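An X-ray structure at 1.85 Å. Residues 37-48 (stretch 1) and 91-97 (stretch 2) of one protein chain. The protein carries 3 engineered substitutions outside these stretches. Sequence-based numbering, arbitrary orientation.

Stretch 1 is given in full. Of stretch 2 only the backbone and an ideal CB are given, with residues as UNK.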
# COMPACT_ATOMS: atom_id res chain seq x y z
N TYR A 37 -17.54 12.31 -2.87
CA TYR A 37 -17.40 13.43 -3.76
C TYR A 37 -15.99 14.03 -3.73
O TYR A 37 -15.40 14.16 -4.75
CB TYR A 37 -18.41 14.56 -3.49
CG TYR A 37 -18.28 15.73 -4.44
CD1 TYR A 37 -18.83 15.69 -5.76
CD2 TYR A 37 -17.55 16.87 -4.09
CE1 TYR A 37 -18.70 16.75 -6.63
CE2 TYR A 37 -17.39 17.92 -4.98
CZ TYR A 37 -17.97 17.88 -6.23
OH TYR A 37 -17.82 18.95 -7.12
N GLN A 38 -15.47 14.41 -2.54
CA GLN A 38 -14.13 15.08 -2.45
C GLN A 38 -13.05 14.29 -3.08
O GLN A 38 -12.28 14.82 -3.85
CB GLN A 38 -13.66 15.36 -1.01
CG GLN A 38 -14.70 15.92 -0.06
CD GLN A 38 -15.44 17.12 -0.60
OE1 GLN A 38 -16.68 17.20 -0.53
NE2 GLN A 38 -14.69 18.07 -1.11
N GLU A 39 -12.96 13.02 -2.72
CA GLU A 39 -11.94 12.13 -3.30
C GLU A 39 -12.03 11.93 -4.82
O GLU A 39 -11.05 11.91 -5.49
CB GLU A 39 -11.96 10.75 -2.60
CG GLU A 39 -10.78 9.83 -3.00
CD GLU A 39 -10.65 8.56 -2.16
OE1 GLU A 39 -11.41 7.60 -2.40
OE2 GLU A 39 -9.79 8.49 -1.24
N VAL A 40 -13.22 11.66 -5.33
CA VAL A 40 -13.41 11.60 -6.78
C VAL A 40 -12.91 12.86 -7.42
O VAL A 40 -12.11 12.81 -8.36
CB VAL A 40 -14.93 11.48 -7.13
CG1 VAL A 40 -15.15 11.66 -8.60
CG2 VAL A 40 -15.52 10.17 -6.60
N VAL A 41 -13.35 14.02 -6.92
CA VAL A 41 -12.89 15.29 -7.51
C VAL A 41 -11.36 15.35 -7.49
O VAL A 41 -10.70 15.65 -8.49
CB VAL A 41 -13.47 16.45 -6.70
CG1 VAL A 41 -12.71 17.73 -6.94
CG2 VAL A 41 -14.94 16.62 -6.97
N SER A 42 -10.79 14.99 -6.35
CA SER A 42 -9.33 15.03 -6.22
C SER A 42 -8.69 14.24 -7.33
O SER A 42 -7.62 14.53 -7.75
CB SER A 42 -8.89 14.53 -4.87
OG SER A 42 -9.00 13.15 -4.78
N GLN A 43 -9.37 13.24 -7.86
CA GLN A 43 -8.73 12.42 -8.86
C GLN A 43 -8.87 13.01 -10.26
O GLN A 43 -8.30 12.43 -11.21
CB GLN A 43 -9.31 11.01 -8.86
CG GLN A 43 -9.14 10.15 -7.62
CD GLN A 43 -9.96 8.87 -7.79
OE1 GLN A 43 -9.59 7.95 -8.56
NE2 GLN A 43 -11.10 8.80 -7.10
N LEU A 44 -9.60 14.14 -10.41
CA LEU A 44 -9.77 14.73 -11.74
C LEU A 44 -8.58 15.55 -12.20
O LEU A 44 -8.12 16.42 -11.49
CB LEU A 44 -10.95 15.63 -11.82
CG LEU A 44 -12.27 14.94 -11.56
CD1 LEU A 44 -13.35 15.96 -11.79
CD2 LEU A 44 -12.45 13.74 -12.49
N PRO A 45 -8.15 15.34 -13.44
CA PRO A 45 -7.08 16.25 -13.90
C PRO A 45 -7.50 17.69 -13.85
O PRO A 45 -6.78 18.52 -13.26
CB PRO A 45 -6.84 15.80 -15.33
CG PRO A 45 -7.20 14.36 -15.33
CD PRO A 45 -8.39 14.23 -14.37
N SER A 46 -8.66 18.00 -14.43
CA SER A 46 -9.20 19.35 -14.46
C SER A 46 -10.62 19.39 -13.91
O SER A 46 -11.43 18.58 -14.29
CB SER A 46 -9.22 19.85 -15.92
OG SER A 46 -9.98 21.04 -16.05
N ARG A 47 -10.96 20.35 -13.05
CA ARG A 47 -12.35 20.49 -12.60
C ARG A 47 -13.22 21.15 -13.68
O ARG A 47 -14.46 21.28 -13.52
CB ARG A 47 -12.46 21.32 -11.32
CG ARG A 47 -11.37 21.06 -10.30
CD ARG A 47 -11.34 22.19 -9.29
NE ARG A 47 -12.58 22.20 -8.52
CZ ARG A 47 -12.74 21.70 -7.30
NH1 ARG A 47 -11.73 21.13 -6.66
NH2 ARG A 47 -13.92 21.76 -6.70
N ASP A 48 -12.57 21.53 -14.78
CA ASP A 48 -13.14 22.41 -15.80
C ASP A 48 -13.14 21.68 -17.14
O ASP A 48 -12.23 20.86 -17.41
CB ASP A 48 -12.27 23.70 -15.91
CG ASP A 48 -12.75 24.67 -17.03
OD1 ASP A 48 -13.80 25.32 -16.81
OD2 ASP A 48 -12.08 24.79 -18.11
N UNK A 91 -20.58 21.10 -17.43
CA UNK A 91 -20.58 20.85 -15.97
C UNK A 91 -19.47 21.58 -15.31
O UNK A 91 -18.39 21.78 -15.88
CB UNK A 91 -20.46 19.36 -15.66
N UNK A 92 -19.73 21.97 -14.09
CA UNK A 92 -18.67 22.43 -13.22
C UNK A 92 -18.65 21.62 -11.88
O UNK A 92 -19.72 21.41 -11.24
CB UNK A 92 -18.85 23.93 -12.95
N UNK A 93 -17.45 21.18 -11.47
CA UNK A 93 -17.22 20.63 -10.10
C UNK A 93 -16.86 21.68 -9.05
O UNK A 93 -15.70 22.02 -8.90
CB UNK A 93 -16.10 19.59 -10.15
N UNK A 94 -17.85 22.13 -8.31
CA UNK A 94 -17.67 23.04 -7.21
C UNK A 94 -17.19 22.28 -5.95
O UNK A 94 -16.75 21.15 -6.05
CB UNK A 94 -18.98 23.79 -6.93
N UNK A 95 -17.29 22.88 -4.76
CA UNK A 95 -16.63 22.33 -3.55
C UNK A 95 -17.23 21.03 -2.98
O UNK A 95 -16.49 20.10 -2.61
CB UNK A 95 -16.67 23.39 -2.45
N UNK A 96 -18.56 20.98 -2.84
CA UNK A 96 -19.17 19.74 -2.36
C UNK A 96 -20.20 19.14 -3.36
O UNK A 96 -20.82 18.13 -3.02
CB UNK A 96 -19.85 20.00 -1.02
N UNK A 97 -20.33 19.76 -4.54
CA UNK A 97 -21.34 19.34 -5.57
C UNK A 97 -21.06 19.86 -6.99
O UNK A 97 -20.24 20.76 -7.23
CB UNK A 97 -22.73 19.83 -5.15

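Position 91 is in an extended strand. Its CA-to-CB bond points sideways, and nothing of stretch 1 lies within 5.5 Å of the ideal CB. Stretch 1 sets no demand here, so many side chains would suit. The residue is M91. Its backbone takes part through a water, which donates to M91 O at 2.6 Å and to R47 O at 2.8 Å.

Position 92 continues the strand, also sideways. The nearest atom of stretch 1 to its ideal CB is R47 O, at 5.2 Å. Beta-branched residues favour such backbone angles, but other types would fit. The residue is T92.

Position 93 points toward stretch 1. Its ideal CB lies 3.5 Å from Y37 OH, 4.1 Å from R47 O and 4.5 Å from V41 CG2. Beyond it are the methyls of V41 and L44, an apolar pocket. A large apolar side chain would suit, aliphatic or aromatic. The residue is F93, chi1 m. L44 CD1 sits over one ring face, 3.5 Å from the centroid and 10° off the normal, a CH-pi contact. V41 CG2 packs 3.9 Å from F93 CD1. The backbone is held too: R47 NH2 donates to F93 O at 2.8 Å, and R47 NE adds a weak bond to F93 O at 3.1 Å.

Position 94 points away, with Y37 OH 5.0 Å from its ideal CB. Stretch 1 asks for no particular side chain, and polar or apolar types would do. The residue is L94. Its carbonyl matters more: Y37 OH donates to L94 O at 2.7 Å.

Position 95 also points away. R47 NH2, 5.3 Å from the ideal CB, is a positive charge, so an acidic or neutral polar residue would be reasonable. The residue is E95. It makes no salt bridge with R47; its contribution is the backbone, where Q38 NE2 donates to E95 O at 3.1 Å.

Position 96 points away, but Q38 OE1 is 4.3 Å from its ideal CB. A short polar side chain able to donate could turn back to it; asparagine, serine or threonine are candidates. The residue is N96, chi1 t, whose end does come nearer to stretch 1. Its backbone also packs on the tyrosine: N96 C lies over one face of the Y37 ring, 3.5 Å from Y37 CE2.

Position 97 points away, its ideal CB 5.3 Å from Y37 CZ. Many side chains would suit. The residue is Q97. Q97 N lies over the same face of the Y37 ring.

Stretch 2, residues 91-97: MTFLENQ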
# COMPACT_ATOMS: atom_id res chain seq x y z
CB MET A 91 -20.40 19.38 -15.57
CG MET A 91 -20.65 18.39 -16.65
SD MET A 91 -20.21 16.71 -16.17
CE MET A 91 -20.91 16.66 -14.55
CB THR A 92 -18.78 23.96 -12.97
OG1 THR A 92 -17.67 24.40 -12.18
CG2 THR A 92 -20.05 24.30 -12.22
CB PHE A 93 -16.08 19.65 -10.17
CG PHE A 93 -16.38 18.41 -10.96
CD1 PHE A 93 -16.81 17.26 -10.31
CD2 PHE A 93 -16.20 18.38 -12.34
CE1 PHE A 93 -17.06 16.11 -11.03
CE2 PHE A 93 -16.46 17.24 -13.06
CZ PHE A 93 -16.89 16.11 -12.41
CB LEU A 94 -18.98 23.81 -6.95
CG LEU A 94 -19.62 24.57 -8.12
CD1 LEU A 94 -20.80 25.37 -7.64
CD2 LEU A 94 -18.63 25.51 -8.80
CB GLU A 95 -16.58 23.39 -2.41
CG GLU A 95 -16.02 24.75 -2.81
CD GLU A 95 -17.08 25.68 -3.38
OE1 GLU A 95 -17.87 26.24 -2.58
OE2 GLU A 95 -17.12 25.86 -4.63
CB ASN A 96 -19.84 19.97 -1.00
CG ASN A 96 -20.13 18.67 -0.26
OD1 ASN A 96 -19.45 17.68 -0.44
ND2 ASN A 96 -21.17 18.66 0.53
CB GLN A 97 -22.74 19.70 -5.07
CG GLN A 97 -23.09 21.18 -5.09
CD GLN A 97 -24.29 21.57 -4.21
OE1 GLN A 97 -24.77 20.80 -3.38
NE2 GLN A 97 -24.76 22.81 -4.37
O HOH W 1 -16.13 20.53 -15.58
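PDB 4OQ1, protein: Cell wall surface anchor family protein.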